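Local atomic coordinates of chemotaxis protein motB (Helicobacter pylori, PDB entry 3CYQ), a protein that probably forms, together with MotA, the stator of the flagellar motor and may fasten the torque-generating machinery to the cell wall through its periplasmic OmpA-like domain. Residues Asn64-Val69 with Asn107-Phe112; Asp18-Ile23 with Leu73-Val78. All blocks are in the same frame, centred on the assembly; numbering follows the deposited sequence.

Interaction 1: Asn64-Val69 with Asn107-Phe112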
loop_
_atom_site.group_PDB
_atom_site.type_symbol
_atom_site.label_atom_id
_atom_site.label_comp_id
_atom_site.label_asym_id
_atom_site.label_seq_id
_atom_site.Cartn_x
_atom_site.Cartn_y
_atom_site.Cartn_z
ATOM N N ASN A 64 -9.317 3.839 1.033
ATOM C CA ASN A 64 -8.980 4.490 2.297
ATOM C C ASN A 64 -9.129 3.589 3.508
ATOM O O ASN A 64 -8.324 3.658 4.424
ATOM C CB ASN A 64 -9.825 5.728 2.526
ATOM C CG ASN A 64 -9.222 6.939 1.932
ATOM O OD1 ASN A 64 -8.587 7.707 2.630
ATOM N ND2 ASN A 64 -9.398 7.121 0.643
ATOM N N ARG A 65 -10.160 2.745 3.477
ATOM C CA ARG A 65 -10.410 1.805 4.553
ATOM C C ARG A 65 -9.322 0.792 4.601
ATOM O O ARG A 65 -8.754 0.607 5.662
ATOM C CB ARG A 65 -11.729 1.100 4.382
ATOM C CG ARG A 65 -12.851 1.894 4.903
ATOM C CD ARG A 65 -14.137 1.202 4.509
ATOM N NE ARG A 65 -15.240 1.916 5.145
ATOM C CZ ARG A 65 -16.515 1.844 4.790
ATOM N NH1 ARG A 65 -16.886 1.082 3.776
ATOM N NH2 ARG A 65 -17.413 2.559 5.463
ATOM N N ALA A 66 -9.035 0.175 3.456
ATOM C CA ALA A 66 -8.004 -0.864 3.373
ATOM C C ALA A 66 -6.602 -0.308 3.663
ATOM O O ALA A 66 -5.864 -0.830 4.460
ATOM C CB ALA A 66 -8.076 -1.600 2.028
ATOM N N TYR A 67 -6.261 0.802 3.052
ATOM C CA TYR A 67 -5.002 1.439 3.307
ATOM C C TYR A 67 -4.766 1.721 4.807
ATOM O O TYR A 67 -3.690 1.510 5.348
ATOM C CB TYR A 67 -4.983 2.747 2.516
ATOM C CG TYR A 67 -3.822 3.621 2.874
ATOM C CD1 TYR A 67 -2.537 3.159 2.664
ATOM C CD2 TYR A 67 -3.994 4.896 3.448
ATOM C CE1 TYR A 67 -1.457 3.915 2.978
ATOM C CE2 TYR A 67 -2.891 5.661 3.776
ATOM C CZ TYR A 67 -1.619 5.152 3.527
ATOM O OH TYR A 67 -0.445 5.806 3.802
ATOM N N ARG A 68 -5.789 2.239 5.465
ATOM C CA ARG A 68 -5.713 2.485 6.897
ATOM C C ARG A 68 -5.401 1.234 7.709
ATOM O O ARG A 68 -4.438 1.213 8.473
ATOM C CB ARG A 68 -7.020 3.103 7.382
ATOM C CG ARG A 68 -7.118 4.571 6.996
ATOM C CD ARG A 68 -8.470 5.141 7.369
ATOM N NE ARG A 68 -8.724 5.032 8.806
ATOM C CZ ARG A 68 -8.129 5.784 9.729
ATOM N NH1 ARG A 68 -7.220 6.694 9.398
ATOM N NH2 ARG A 68 -8.427 5.614 11.006
ATOM N N VAL A 69 -6.194 0.186 7.514
ATOM C CA VAL A 69 -6.008 -1.052 8.274
ATOM C C VAL A 69 -4.570 -1.595 8.079
ATOM O O VAL A 69 -3.925 -2.062 9.022
ATOM C CB VAL A 69 -7.076 -2.132 7.924
ATOM C CG1 VAL A 69 -6.661 -3.503 8.449
ATOM C CG2 VAL A 69 -8.465 -1.749 8.491
ATOM N N ASN A 107 -19.756 -2.900 4.679
ATOM C CA ASN A 107 -18.755 -1.876 4.962
ATOM C C ASN A 107 -17.605 -2.432 5.765
ATOM O O ASN A 107 -17.565 -2.226 6.966
ATOM C CB ASN A 107 -19.376 -0.690 5.716
ATOM C CG ASN A 107 -20.244 0.135 4.830
ATOM O OD1 ASN A 107 -19.824 0.550 3.753
ATOM N ND2 ASN A 107 -21.464 0.376 5.256
ATOM N N ARG A 108 -16.673 -3.085 5.082
ATOM C CA ARG A 108 -15.646 -3.861 5.754
ATOM C C ARG A 108 -14.329 -3.975 5.014
ATOM O O ARG A 108 -14.205 -3.616 3.840
ATOM C CB ARG A 108 -16.167 -5.263 6.112
ATOM C CG ARG A 108 -16.026 -6.385 5.052
ATOM C CD ARG A 108 -17.143 -6.454 4.069
ATOM N NE ARG A 108 -16.919 -7.425 2.996
ATOM C CZ ARG A 108 -17.543 -7.399 1.813
ATOM N NH1 ARG A 108 -18.432 -6.457 1.501
ATOM N NH2 ARG A 108 -17.259 -8.312 0.893
ATOM N N VAL A 109 -13.354 -4.488 5.758
ATOM C CA VAL A 109 -12.063 -4.867 5.240
ATOM C C VAL A 109 -11.859 -6.336 5.552
ATOM O O VAL A 109 -12.178 -6.777 6.638
ATOM C CB VAL A 109 -10.945 -4.004 5.796
ATOM C CG1 VAL A 109 -9.586 -4.731 5.672
ATOM C CG2 VAL A 109 -10.916 -2.638 5.056
ATOM N N GLU A 110 -11.355 -7.075 4.559
ATOM C CA GLU A 110 -11.102 -8.510 4.623
ATOM C C GLU A 110 -9.601 -8.802 4.476
ATOM O O GLU A 110 -8.899 -8.073 3.800
ATOM C CB GLU A 110 -11.887 -9.237 3.519
ATOM C CG GLU A 110 -13.400 -9.491 3.816
ATOM C CD GLU A 110 -14.178 -10.005 2.596
ATOM O OE1 GLU A 110 -15.435 -9.962 2.605
ATOM O OE2 GLU A 110 -13.533 -10.437 1.612
ATOM N N ILE A 111 -9.119 -9.862 5.121
ATOM C CA ILE A 111 -7.731 -10.245 5.030
ATOM C C ILE A 111 -7.640 -11.494 4.150
ATOM O O ILE A 111 -8.258 -12.502 4.486
ATOM C CB ILE A 111 -7.108 -10.499 6.426
ATOM C CG1 ILE A 111 -7.232 -9.242 7.331
ATOM C CG2 ILE A 111 -5.648 -10.975 6.302
ATOM C CD1 ILE A 111 -6.473 -7.987 6.862
ATOM N N PHE A 112 -6.882 -11.405 3.039
ATOM C CA PHE A 112 -6.599 -12.554 2.212
ATOM C C PHE A 112 -5.151 -12.970 2.367
ATOM O O PHE A 112 -4.255 -12.139 2.362
ATOM C CB PHE A 112 -6.942 -12.326 0.743
ATOM C CG PHE A 112 -8.379 -12.571 0.427
ATOM C CD1 PHE A 112 -9.360 -11.735 0.926
ATOM C CD2 PHE A 112 -8.763 -13.630 -0.361
ATOM C CE1 PHE A 112 -10.711 -11.965 0.650
ATOM C CE2 PHE A 112 -10.078 -13.849 -0.645
ATOM C CZ PHE A 112 -11.063 -13.001 -0.145
#
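Arg65 sets its CG opposite the carbonyl carbon (chi1 -84°) and then runs extended from CG to NE, which carries the guanidinium out from the helix to Asn107, just ahead of strand 108-114. There Arg65 NH1 donates to Asn107 OD1 over 3.0 Å, with an N-H...O angle of 156°. The bond is not coplanar with either group: the donor is tilted out of the carbonyl plane, and guanidinium and amide planes are strongly inclined to each other. Two backbone carbonyls accept further hydrogen bonds from the guanidinium, Phe44 O from NH1 and Ser12 O from NH2, while Asn107 OD1 also accepts from Asp46 N; the buried polar end is thus held from several directions. This is helix-on-sheet packing in the periplasmic OmpA-like domain of MotB, segment 64-69 of helix 58-75 crossing strand segment 108-112 at -52°. Val109 supplies the apolar half. Its CG2 sits against the helix backbone, 3.7 Å from Ala66 N, and also meets Arg65 CB at 3.9 Å. Its other methyl, CG1, placed anti to the backbone N, faces Val69 CG1 at 4.2 Å. Val41 of strand 38-43 touches Ala66, Val69 and Val109, and Phe5 touches Val69 and Val109. Arg108, directed away from the helix, binds Glu110 OE1 side-on through NE and NH2, each at 3.0 Å, both nitrogens reaching that oxygen from the same face of the carboxylate.

Interaction 2: Asp18-Ile23 with Leu73-Val78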
loop_
_atom_site.group_PDB
_atom_site.type_symbol
_atom_site.label_atom_id
_atom_site.label_comp_id
_atom_site.label_asym_id
_atom_site.label_seq_id
_atom_site.Cartn_x
_atom_site.Cartn_y
_atom_site.Cartn_z
ATOM N N ASP A 18 -11.825 -0.476 19.545
ATOM C CA ASP A 18 -12.152 -1.894 19.356
ATOM C C ASP A 18 -11.537 -2.491 18.132
ATOM O O ASP A 18 -10.950 -3.557 18.174
ATOM C CB ASP A 18 -13.663 -2.066 19.281
ATOM C CG ASP A 18 -14.321 -1.808 20.615
ATOM O OD1 ASP A 18 -13.609 -1.859 21.649
ATOM O OD2 ASP A 18 -15.537 -1.549 20.616
ATOM N N MET A 19 -11.638 -1.785 17.024
ATOM C CA MET A 19 -11.027 -2.273 15.808
ATOM C C MET A 19 -9.501 -2.244 15.921
ATOM O O MET A 19 -8.833 -3.147 15.428
ATOM C CB MET A 19 -11.525 -1.488 14.603
ATOM C CG MET A 19 -11.245 -2.276 13.329
ATOM S SD MET A 19 -11.531 -1.370 11.812
ATOM C CE MET A 19 -13.333 -1.525 11.787
ATOM N N MET A 20 -8.941 -1.214 16.551
ATOM C CA MET A 20 -7.508 -1.196 16.799
ATOM C C MET A 20 -7.042 -2.487 17.491
ATOM O O MET A 20 -5.997 -3.052 17.120
ATOM C CB MET A 20 -7.107 -0.002 17.657
ATOM C CG MET A 20 -7.061 1.317 16.938
ATOM S SD MET A 20 -5.672 1.410 15.815
ATOM C CE MET A 20 -4.197 1.603 16.830
ATOM N N LEU A 21 -7.825 -2.916 18.485
ATOM C CA LEU A 21 -7.529 -4.113 19.277
ATOM C C LEU A 21 -7.585 -5.358 18.413
ATOM O O LEU A 21 -6.711 -6.225 18.502
ATOM C CB LEU A 21 -8.467 -4.220 20.475
ATOM C CG LEU A 21 -7.853 -3.682 21.764
ATOM C CD1 LEU A 21 -7.168 -2.330 21.549
ATOM C CD2 LEU A 21 -8.911 -3.607 22.883
ATOM N N TYR A 22 -8.595 -5.424 17.551
ATOM C CA TYR A 22 -8.725 -6.539 16.632
ATOM C C TYR A 22 -7.583 -6.553 15.591
ATOM O O TYR A 22 -6.991 -7.606 15.330
ATOM C CB TYR A 22 -10.126 -6.524 16.016
ATOM C CG TYR A 22 -10.500 -7.728 15.169
ATOM C CD1 TYR A 22 -9.891 -8.967 15.357
ATOM C CD2 TYR A 22 -11.476 -7.625 14.176
ATOM C CE1 TYR A 22 -10.219 -10.038 14.581
ATOM C CE2 TYR A 22 -11.812 -8.725 13.380
ATOM C CZ TYR A 22 -11.178 -9.922 13.606
ATOM O OH TYR A 22 -11.474 -11.039 12.874
ATOM N N ILE A 23 -7.239 -5.405 15.020
ATOM C CA ILE A 23 -6.095 -5.323 14.090
ATOM C C ILE A 23 -4.766 -5.802 14.727
ATOM O O ILE A 23 -3.906 -6.374 14.049
ATOM C CB ILE A 23 -5.947 -3.906 13.480
ATOM C CG1 ILE A 23 -7.175 -3.502 12.658
ATOM C CG2 ILE A 23 -4.759 -3.811 12.548
ATOM C CD1 ILE A 23 -7.332 -2.003 12.512
ATOM N N LEU A 73 -1.590 -2.322 10.785
ATOM C CA LEU A 73 -0.797 -3.556 10.809
ATOM C C LEU A 73 0.716 -3.245 10.810
ATOM O O LEU A 73 1.502 -3.827 11.555
ATOM C CB LEU A 73 -1.183 -4.459 9.622
ATOM C CG LEU A 73 -2.573 -5.111 9.664
ATOM C CD1 LEU A 73 -2.983 -5.709 8.291
ATOM C CD2 LEU A 73 -2.669 -6.158 10.814
ATOM N N ILE A 74 1.127 -2.307 9.962
ATOM C CA ILE A 74 2.521 -1.906 9.889
ATOM C C ILE A 74 2.949 -1.312 11.239
ATOM O O ILE A 74 4.044 -1.552 11.712
ATOM C CB ILE A 74 2.722 -0.937 8.708
ATOM C CG1 ILE A 74 2.666 -1.735 7.419
ATOM C CG2 ILE A 74 4.050 -0.202 8.781
ATOM C CD1 ILE A 74 2.659 -0.889 6.180
ATOM N N GLN A 75 2.059 -0.576 11.881
ATOM C CA GLN A 75 2.347 0.028 13.175
ATOM C C GLN A 75 2.590 -1.015 14.272
ATOM O O GLN A 75 3.373 -0.783 15.204
ATOM C CB GLN A 75 1.157 0.890 13.554
ATOM C CG GLN A 75 1.429 1.973 14.517
ATOM C CD GLN A 75 0.126 2.595 14.987
ATOM O OE1 GLN A 75 -0.919 2.450 14.342
ATOM N NE2 GLN A 75 0.177 3.283 16.125
ATOM N N TYR A 76 1.902 -2.151 14.168
ATOM C CA TYR A 76 2.088 -3.264 15.110
ATOM C C TYR A 76 3.256 -4.208 14.770
ATOM O O TYR A 76 3.409 -5.257 15.388
ATOM C CB TYR A 76 0.789 -4.045 15.262
ATOM C CG TYR A 76 -0.202 -3.344 16.162
ATOM C CD1 TYR A 76 -1.442 -2.925 15.674
ATOM C CD2 TYR A 76 0.107 -3.102 17.512
ATOM C CE1 TYR A 76 -2.364 -2.272 16.505
ATOM C CE2 TYR A 76 -0.793 -2.442 18.353
ATOM C CZ TYR A 76 -2.031 -2.025 17.837
ATOM O OH TYR A 76 -2.945 -1.377 18.644
ATOM N N GLY A 77 4.078 -3.827 13.798
ATOM C CA GLY A 77 5.240 -4.604 13.412
ATOM C C GLY A 77 5.161 -5.446 12.141
ATOM O O GLY A 77 6.154 -6.028 11.772
ATOM N N VAL A 78 4.029 -5.529 11.452
ATOM C CA VAL A 78 4.014 -6.331 10.241
ATOM C C VAL A 78 4.942 -5.699 9.165
ATOM O O VAL A 78 4.979 -4.470 8.978
ATOM C CB VAL A 78 2.581 -6.568 9.694
ATOM C CG1 VAL A 78 2.671 -7.347 8.365
ATOM C CG2 VAL A 78 1.708 -7.305 10.725
#
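Helix 17-32 meets the C-terminal end of helix 58-75 with Ile23 and Leu73 as the nearest backbone pair, their CA atoms 6.5 Å apart. Helix 58-75 stops here in a Schellman motif: Val78 N bonds back to Leu73 O and Gly77 N to Ile74 O, with Gly77 at positive phi (103°) as the C-prime residue. The two helices belong to the OmpA-like domain, and their packing has an inner, aliphatic part and an outer part around a tyrosine. On the inside, Ile23 and Leu73 meet at about a right angle. Ile23 turns its CG2 branch, anti to the backbone N, onto Leu73, where it lies 3.6 Å from CD2 and close to CG as well. The same Leu73 methyl rests on the backbone of the other helix, CD2 standing 3.5 Å from Ile23 O. Ala27 and Leu83 also touch Leu73, while Val72 packs against both Ile23 and Met20. Further out, Tyr76 extends its ring across to helix 17-32, where Glu24 and Ala27 also touch it, and its backbone O accepts a hydrogen bond from Gln31 NE2. Tyr76 CE1 comes within 3.8 Å of Met20 O, a van der Waals approach that is oblique to the ring. Bends at chi2 and chi3 (-72° and -73°) turn the Met20 chain back toward the hydroxyl end of this tyrosine, which it crosses obliquely. Its terminal methyl does the touching: Met20 CE lies 3.7 Å from Tyr76 OH and 4.3 Å from Tyr76 CE1.

Overall arrangement
Both interactions use helix 58-75, at successive places along it. The centre of interaction 1 is about 4 Å from the centre of the chain, and all its touching residues are buried; that of interaction 2 is about 11 Å from it, and the contact is only partly buried, with Gln75 exposed. Nearly equal areas are covered, but the chemistry differs. The central contact joins helix to sheet and combines valine packing with a buried arginine-asparagine hydrogen bond, whereas the outer one joins helix to helix without any hydrogen bond between its segments. Their centres are about 12 Å apart, and they touch where Val69 O lies 4.0 Å from Ile23 CG2.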